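Local coordinates for protein helix-turn-helix transcriptional regulator (Pseudomonas aeruginosa, PDB 5XHX) that probably binds DNA to regulate transcription as a LuxR-family regulator, of which this chain is the ligand-binding domain, at residues W29-L32 and A33-L36; T118-A121 and H122-T126; E154-A157 and L158-L161. All coordinates share one frame; numbering follows the deposited sequence.

Contact 1 of 3, residues W29-L32 and A33-L36; sequences WRIL and AQTL
The carbonyl oxygen of I31 is gripped twice by T35, once from its backbone and once from its side chain. T35 OG1 donates to I31 O at 2.6 Å, while T35 N reaches the same I31 O at 2.8 Å from the opposite face of the carbonyl plane. The hydroxyl arrives there because T35 OG1 is turned back beside its own backbone N, opposite the carbonyl carbon (chi1 -52°), which carries it back toward the preceding turn, onto I31 O. Together the two hydrogen bonds fix the rotation of this threonine and settle its hydroxyl in a buried place. The other turns close with plain helical bonds: A33 N to W29 O at 2.9 Å, Q34 N to R30 O at 2.9 Å, and L36 N to L32 O at 3.0 Å.

Further out, the long chains of R30 and Q34 slant across each other. Their guanidinium and amide planes stand 68° apart. The guanidinium gains an apolar neighbour in I31, whose CD1 lies 3.5 Å above the R30 plane, toward its rim.

On the inner side L32 and L36 run side by side and point the same way, with L32 CD1 and L36 CD1 4.1 Å apart. Both leucines reach L143 of strand 140-147, and L36 also meets L162 and V166 of helix 153-173. One turn earlier W29 packs on the sheet at A47 and L143, and its NE1 is hydrogen-bonded to E177. I31 and T35, with L32, meet helix 11-21. Apolar residues spaced three and four apart thus make this an amphipathic helix laid against the antiparallel sheet, consistent with the alpha-beta-alpha sandwich of LuxR-type ligand-binding domains.

Contact 2 of 3, residues T118-A121 and H122-T126; sequences TYFA and HYVVT
T118 begins the run with a weak backbone bond from H122 N to its O, in a stretch where the helix widens into a pi-type turn. Its hydroxyl turns elsewhere, to E114 O.

Y119 does more. Its O takes Y123 N at 2.8 Å, nearly straight (168°), and the two tyrosine rings form an offset stack, centroids 4.6 Å apart and planes at 29°. The CD2 edge of the Y123 ring does the touching: Y123 CD2 sits over the Y119 face near CE1, 3.6 Å from that atom, and Y123 CB also lies over this face as a CH-pi contact. Y77 stacks on Y119 as well, and Y123 OH is hydrogen-bonded to D71.

F120 uses one carbonyl for two donors, V124 N at 2.8 Å and V125 N at 2.9 Å. Its ring, with CG opposite the backbone N (chi1 -173°), turns one face to V124, whose CB stands 3.9 Å from the ring centroid while V124 CG1 presses on CE2. The backbone O of T126 comes to the edge of this ring.

A121 closes the segment; V125 CG2 lies 3.6 Å from A121 O. The V125 N to F120 O bond spans five residues, a pi-type turn, and the positive phi of V125 takes the chain out of the helix; it is a helix C-terminus that leads helix 114-123 toward strand 127-134.

Contact 3 of 3, residues E154-A157 and L158-L161; sequences EQIA and LFEL
F159 lies back over the turn that begins at Q155, and its side chain can be traced outward along that residue's carbonyl. CB comes first, 3.5 Å from I156 O. CG follows at 3.4 Å from Q155 O; its torsion beside the backbone N (chi1 -72°) brings the ring back over the Q155 carbonyl. CD2 comes nearest of all, 3.2 Å from Q155 O, and at roughly a right angle to that approach lies 4.3 Å from I156 CD1. CE2 faces Q155 CB at a similar range. The backbone N of F159 is hydrogen-bonded to the same Q155 O, at 2.9 Å and almost straight (170°), so that oxygen meets both the N-H and CD2 of F159.

Beside this, the L158 side chain folds over E154, its CD2 3.5 Å from E154 O. The carboxylate of E160 leads away from I156 and A157, and its OE1 forms a salt bridge with R163.

Helix 153-173 rests this face on the sheet: F159 packs on L99 of strand 98-101 and V129 of strand 127-134, and I156 meets H101 and V129. L158 touches F39 in a loop, and L161 packs on H13 of the second subunit.

The contacts follow one another along the chain on three separate helices, 28-36, 114-123 and 153-173, all in one domain built round a five-stranded antiparallel sheet. Contact 1 and contact 3 are neighbours, with centres 16 Å and nearest atoms about 4 Å apart; helix 153-173 runs on from contact 3 to pack against helix 28-36. Contact 2 stands apart, with centres 20 Å from contact 1 and 23 Å from contact 3, yet after a short turn its chain enters strand 127-134. The shared sheet thus brings together helices distant in sequence: contact 1 packs on strands 44-50 and 140-147, contact 3 on 98-101 and 127-134, and contact 3 also reaches the second subunit.

Contact 1 of 3, residues W29-L32 and A33-L36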
loop_
_atom_site.group_PDB
_atom_site.type_symbol
_atom_site.label_atom_id
_atom_site.label_comp_id
_atom_site.label_asym_id
_atom_site.label_seq_id
_atom_site.Cartn_x
_atom_site.Cartn_y
_atom_site.Cartn_z
ATOM N N TRP A 29 -8.178 9.587 -0.019
ATOM C CA TRP A 29 -7.387 10.817 0.034
ATOM C C TRP A 29 -7.530 11.513 1.379
ATOM O O TRP A 29 -6.565 12.095 1.889
ATOM C CB TRP A 29 -7.783 11.764 -1.107
ATOM C CG TRP A 29 -7.416 11.206 -2.433
ATOM C CD1 TRP A 29 -8.259 10.689 -3.357
ATOM C CD2 TRP A 29 -6.088 11.052 -2.966
ATOM N NE1 TRP A 29 -7.556 10.257 -4.450
ATOM C CE2 TRP A 29 -6.220 10.473 -4.235
ATOM C CE3 TRP A 29 -4.810 11.392 -2.507
ATOM C CZ2 TRP A 29 -5.118 10.186 -5.049
ATOM C CZ3 TRP A 29 -3.716 11.117 -3.316
ATOM C CH2 TRP A 29 -3.876 10.516 -4.567
ATOM N N ARG A 30 -8.732 11.479 1.967
ATOM C CA ARG A 30 -8.896 12.021 3.313
ATOM C C ARG A 30 -7.987 11.307 4.308
ATOM O O ARG A 30 -7.361 11.953 5.156
ATOM C CB ARG A 30 -10.359 11.934 3.766
ATOM C CG ARG A 30 -10.579 12.570 5.156
ATOM C CD ARG A 30 -12.032 12.502 5.660
ATOM N NE ARG A 30 -12.580 11.147 5.642
ATOM C CZ ARG A 30 -12.493 10.277 6.651
ATOM N NH1 ARG A 30 -11.874 10.607 7.779
ATOM N NH2 ARG A 30 -13.029 9.067 6.528
ATOM N N ILE A 31 -7.876 9.979 4.204
ATOM C CA ILE A 31 -7.043 9.242 5.158
ATOM C C ILE A 31 -5.564 9.529 4.919
ATOM O O ILE A 31 -4.781 9.643 5.867
ATOM C CB ILE A 31 -7.340 7.730 5.096
ATOM C CG1 ILE A 31 -8.821 7.457 5.394
ATOM C CG2 ILE A 31 -6.430 6.970 6.105
ATOM C CD1 ILE A 31 -9.285 8.066 6.698
ATOM N N LEU A 32 -5.156 9.661 3.654
ATOM C CA LEU A 32 -3.765 10.005 3.367
ATOM C C LEU A 32 -3.412 11.386 3.918
ATOM O O LEU A 32 -2.389 11.561 4.595
ATOM C CB LEU A 32 -3.515 9.921 1.854
ATOM C CG LEU A 32 -2.121 10.362 1.373
ATOM C CD1 LEU A 32 -0.999 9.684 2.170
ATOM C CD2 LEU A 32 -1.969 10.079 -0.113
ATOM N N ALA A 33 -4.264 12.382 3.658
ATOM C CA ALA A 33 -4.004 13.725 4.182
ATOM C C ALA A 33 -3.996 13.741 5.707
ATOM O O ALA A 33 -3.197 14.453 6.325
ATOM C CB ALA A 33 -5.056 14.703 3.650
ATOM N N GLN A 34 -4.901 12.990 6.335
ATOM C CA GLN A 34 -4.911 12.941 7.800
ATOM C C GLN A 34 -3.677 12.229 8.340
ATOM O O GLN A 34 -3.128 12.627 9.375
ATOM C CB GLN A 34 -6.195 12.266 8.297
ATOM C CG GLN A 34 -7.431 13.163 8.114
ATOM C CD GLN A 34 -8.745 12.466 8.433
ATOM O OE1 GLN A 34 -8.774 11.276 8.760
ATOM N NE2 GLN A 34 -9.848 13.210 8.332
ATOM N N THR A 35 -3.221 11.178 7.652
ATOM C CA THR A 35 -1.977 10.523 8.061
ATOM C C THR A 35 -0.803 11.500 8.016
ATOM O O THR A 35 -0.038 11.618 8.980
ATOM C CB THR A 35 -1.701 9.310 7.170
ATOM O OG1 THR A 35 -2.855 8.475 7.133
ATOM C CG2 THR A 35 -0.525 8.492 7.719
ATOM N N LEU A 36 -0.652 12.227 6.901
ATOM C CA LEU A 36 0.425 13.212 6.813
ATOM C C LEU A 36 0.219 14.359 7.790
ATOM O O LEU A 36 1.196 14.942 8.282
ATOM C CB LEU A 36 0.528 13.752 5.383
ATOM C CG LEU A 36 0.872 12.692 4.332
ATOM C CD1 LEU A 36 0.759 13.255 2.921
ATOM C CD2 LEU A 36 2.276 12.142 4.581
#

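Contact 2 of 3, residues T118-A121 and H122-T126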
loop_
_atom_site.group_PDB
_atom_site.type_symbol
_atom_site.label_atom_id
_atom_site.label_comp_id
_atom_site.label_asym_id
_atom_site.label_seq_id
_atom_site.Cartn_x
_atom_site.Cartn_y
_atom_site.Cartn_z
ATOM N N THR A 118 -9.002 34.947 -4.797
ATOM C CA THR A 118 -10.292 34.281 -4.756
ATOM C C THR A 118 -10.120 32.847 -4.261
ATOM O O THR A 118 -10.382 32.555 -3.087
ATOM C CB THR A 118 -10.950 34.358 -6.140
ATOM O OG1 THR A 118 -10.100 33.745 -7.117
ATOM C CG2 THR A 118 -11.155 35.828 -6.536
ATOM N N TYR A 119 -9.626 31.963 -5.128
ATOM C CA TYR A 119 -9.565 30.545 -4.789
ATOM C C TYR A 119 -8.535 30.276 -3.687
ATOM O O TYR A 119 -8.850 29.633 -2.679
ATOM C CB TYR A 119 -9.254 29.735 -6.053
ATOM C CG TYR A 119 -9.240 28.250 -5.829
ATOM C CD1 TYR A 119 -10.346 27.464 -6.148
ATOM C CD2 TYR A 119 -8.126 27.634 -5.275
ATOM C CE1 TYR A 119 -10.325 26.088 -5.929
ATOM C CE2 TYR A 119 -8.101 26.277 -5.039
ATOM C CZ TYR A 119 -9.200 25.505 -5.366
ATOM O OH TYR A 119 -9.153 24.144 -5.127
ATOM N N PHE A 120 -7.302 30.766 -3.867
ATOM C CA PHE A 120 -6.216 30.499 -2.920
ATOM C C PHE A 120 -6.569 30.967 -1.513
ATOM O O PHE A 120 -6.480 30.197 -0.544
ATOM C CB PHE A 120 -4.935 31.192 -3.386
ATOM C CG PHE A 120 -3.722 30.841 -2.561
ATOM C CD1 PHE A 120 -3.359 31.612 -1.465
ATOM C CD2 PHE A 120 -2.943 29.739 -2.892
ATOM C CE1 PHE A 120 -2.247 31.286 -0.709
ATOM C CE2 PHE A 120 -1.826 29.403 -2.141
ATOM C CZ PHE A 120 -1.477 30.175 -1.049
ATOM N N ALA A 121 -6.941 32.245 -1.381
ATOM C CA ALA A 121 -7.268 32.800 -0.073
ATOM C C ALA A 121 -8.330 31.975 0.635
ATOM O O ALA A 121 -8.276 31.812 1.860
ATOM C CB ALA A 121 -7.724 34.255 -0.219
ATOM N N HIS A 122 -9.269 31.398 -0.112
ATOM C CA HIS A 122 -10.307 30.614 0.541
ATOM C C HIS A 122 -9.874 29.175 0.823
ATOM O O HIS A 122 -10.034 28.687 1.947
ATOM C CB HIS A 122 -11.582 30.620 -0.305
ATOM C CG HIS A 122 -12.728 29.913 0.346
ATOM N ND1 HIS A 122 -12.935 28.555 0.220
ATOM C CD2 HIS A 122 -13.713 30.370 1.154
ATOM C CE1 HIS A 122 -14.007 28.209 0.910
ATOM N NE2 HIS A 122 -14.501 29.293 1.481
ATOM N N TYR A 123 -9.322 28.481 -0.178
ATOM C CA TYR A 123 -9.109 27.040 -0.070
ATOM C C TYR A 123 -7.745 26.647 0.481
ATOM O O TYR A 123 -7.592 25.512 0.945
ATOM C CB TYR A 123 -9.312 26.373 -1.437
ATOM C CG TYR A 123 -10.778 26.246 -1.778
ATOM C CD1 TYR A 123 -11.558 25.241 -1.201
ATOM C CD2 TYR A 123 -11.393 27.141 -2.642
ATOM C CE1 TYR A 123 -12.908 25.124 -1.493
ATOM C CE2 TYR A 123 -12.751 27.032 -2.943
ATOM C CZ TYR A 123 -13.499 26.022 -2.363
ATOM O OH TYR A 123 -14.846 25.906 -2.650
ATOM N N VAL A 124 -6.758 27.542 0.438
ATOM C CA VAL A 124 -5.387 27.247 0.841
ATOM C C VAL A 124 -4.955 28.120 2.015
ATOM O O VAL A 124 -4.368 27.631 2.989
ATOM C CB VAL A 124 -4.412 27.407 -0.348
ATOM C CG1 VAL A 124 -3.009 27.004 0.061
ATOM C CG2 VAL A 124 -4.892 26.569 -1.532
ATOM N N VAL A 125 -5.242 29.424 1.937
ATOM C CA VAL A 125 -5.134 30.408 3.013
ATOM C C VAL A 125 -3.706 30.928 3.143
ATOM O O VAL A 125 -3.455 32.102 2.859
ATOM C CB VAL A 125 -5.660 29.869 4.360
ATOM C CG1 VAL A 125 -5.648 30.980 5.412
ATOM C CG2 VAL A 125 -7.066 29.309 4.197
ATOM N N THR A 126 -2.753 30.087 3.569
ATOM C CA THR A 126 -1.416 30.637 3.805
ATOM C C THR A 126 -0.282 29.929 3.064
ATOM O O THR A 126 0.455 30.582 2.318
ATOM C CB THR A 126 -1.099 30.651 5.307
ATOM O OG1 THR A 126 -2.002 31.540 5.979
ATOM C CG2 THR A 126 0.316 31.125 5.544
#

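Contact 3 of 3, residues E154-A157 and L158-L161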
loop_
_atom_site.group_PDB
_atom_site.type_symbol
_atom_site.label_atom_id
_atom_site.label_comp_id
_atom_site.label_asym_id
_atom_site.label_seq_id
_atom_site.Cartn_x
_atom_site.Cartn_y
_atom_site.Cartn_z
ATOM N N GLU A 154 11.499 21.706 8.979
ATOM C CA GLU A 154 11.308 20.405 9.602
ATOM C C GLU A 154 10.141 19.653 8.973
ATOM O O GLU A 154 10.203 18.433 8.797
ATOM C CB GLU A 154 11.081 20.587 11.105
ATOM C CG GLU A 154 10.922 19.300 11.866
ATOM C CD GLU A 154 10.767 19.546 13.364
ATOM O OE1 GLU A 154 11.240 20.600 13.851
ATOM O OE2 GLU A 154 10.170 18.689 14.043
ATOM N N GLN A 155 9.059 20.362 8.648
ATOM C CA GLN A 155 7.938 19.727 7.959
ATOM C C GLN A 155 8.319 19.305 6.540
ATOM O O GLN A 155 7.977 18.196 6.104
ATOM C CB GLN A 155 6.730 20.672 7.936
ATOM C CG GLN A 155 6.035 20.866 9.287
ATOM C CD GLN A 155 6.842 21.726 10.244
ATOM O OE1 GLN A 155 7.418 22.747 9.854
ATOM N NE2 GLN A 155 6.905 21.305 11.499
ATOM N N ILE A 156 9.002 20.176 5.793
ATOM C CA ILE A 156 9.444 19.804 4.445
ATOM C C ILE A 156 10.351 18.578 4.510
ATOM O O ILE A 156 10.213 17.633 3.725
ATOM C CB ILE A 156 10.158 20.976 3.753
ATOM C CG1 ILE A 156 9.252 22.213 3.663
ATOM C CG2 ILE A 156 10.624 20.544 2.366
ATOM C CD1 ILE A 156 7.952 21.970 2.961
ATOM N N ALA A 157 11.289 18.580 5.459
ATOM C CA ALA A 157 12.156 17.423 5.664
ATOM C C ALA A 157 11.339 16.151 5.878
ATOM O O ALA A 157 11.607 15.113 5.263
ATOM C CB ALA A 157 13.086 17.688 6.859
ATOM N N LEU A 158 10.325 16.220 6.745
ATOM C CA LEU A 158 9.448 15.068 6.962
ATOM C C LEU A 158 8.756 14.626 5.676
ATOM O O LEU A 158 8.704 13.427 5.359
ATOM C CB LEU A 158 8.396 15.408 8.023
ATOM C CG LEU A 158 8.643 14.841 9.415
ATOM C CD1 LEU A 158 8.360 13.339 9.384
ATOM C CD2 LEU A 158 10.072 15.114 9.856
ATOM N N PHE A 159 8.159 15.582 4.954
ATOM C CA PHE A 159 7.494 15.248 3.695
ATOM C C PHE A 159 8.438 14.511 2.745
ATOM O O PHE A 159 8.023 13.580 2.045
ATOM C CB PHE A 159 6.962 16.523 3.040
ATOM C CG PHE A 159 5.770 17.119 3.730
ATOM C CD1 PHE A 159 4.738 16.313 4.198
ATOM C CD2 PHE A 159 5.672 18.498 3.899
ATOM C CE1 PHE A 159 3.614 16.878 4.831
ATOM C CE2 PHE A 159 4.561 19.068 4.525
ATOM C CZ PHE A 159 3.528 18.253 4.989
ATOM N N GLU A 160 9.714 14.909 2.712
ATOM C CA GLU A 160 10.688 14.213 1.870
ATOM C C GLU A 160 11.017 12.830 2.419
ATOM O O GLU A 160 11.256 11.895 1.647
ATOM C CB GLU A 160 11.981 15.040 1.751
ATOM C CG GLU A 160 11.879 16.317 0.883
ATOM C CD GLU A 160 11.863 16.028 -0.618
ATOM O OE1 GLU A 160 11.891 14.841 -1.027
ATOM O OE2 GLU A 160 11.830 16.999 -1.393
ATOM N N LEU A 161 11.050 12.681 3.744
ATOM C CA LEU A 161 11.352 11.375 4.328
ATOM C C LEU A 161 10.289 10.348 3.962
ATOM O O LEU A 161 10.609 9.194 3.649
ATOM C CB LEU A 161 11.463 11.498 5.853
ATOM C CG LEU A 161 12.015 10.249 6.553
ATOM C CD1 LEU A 161 13.497 10.091 6.247
ATOM C CD2 LEU A 161 11.794 10.339 8.063
#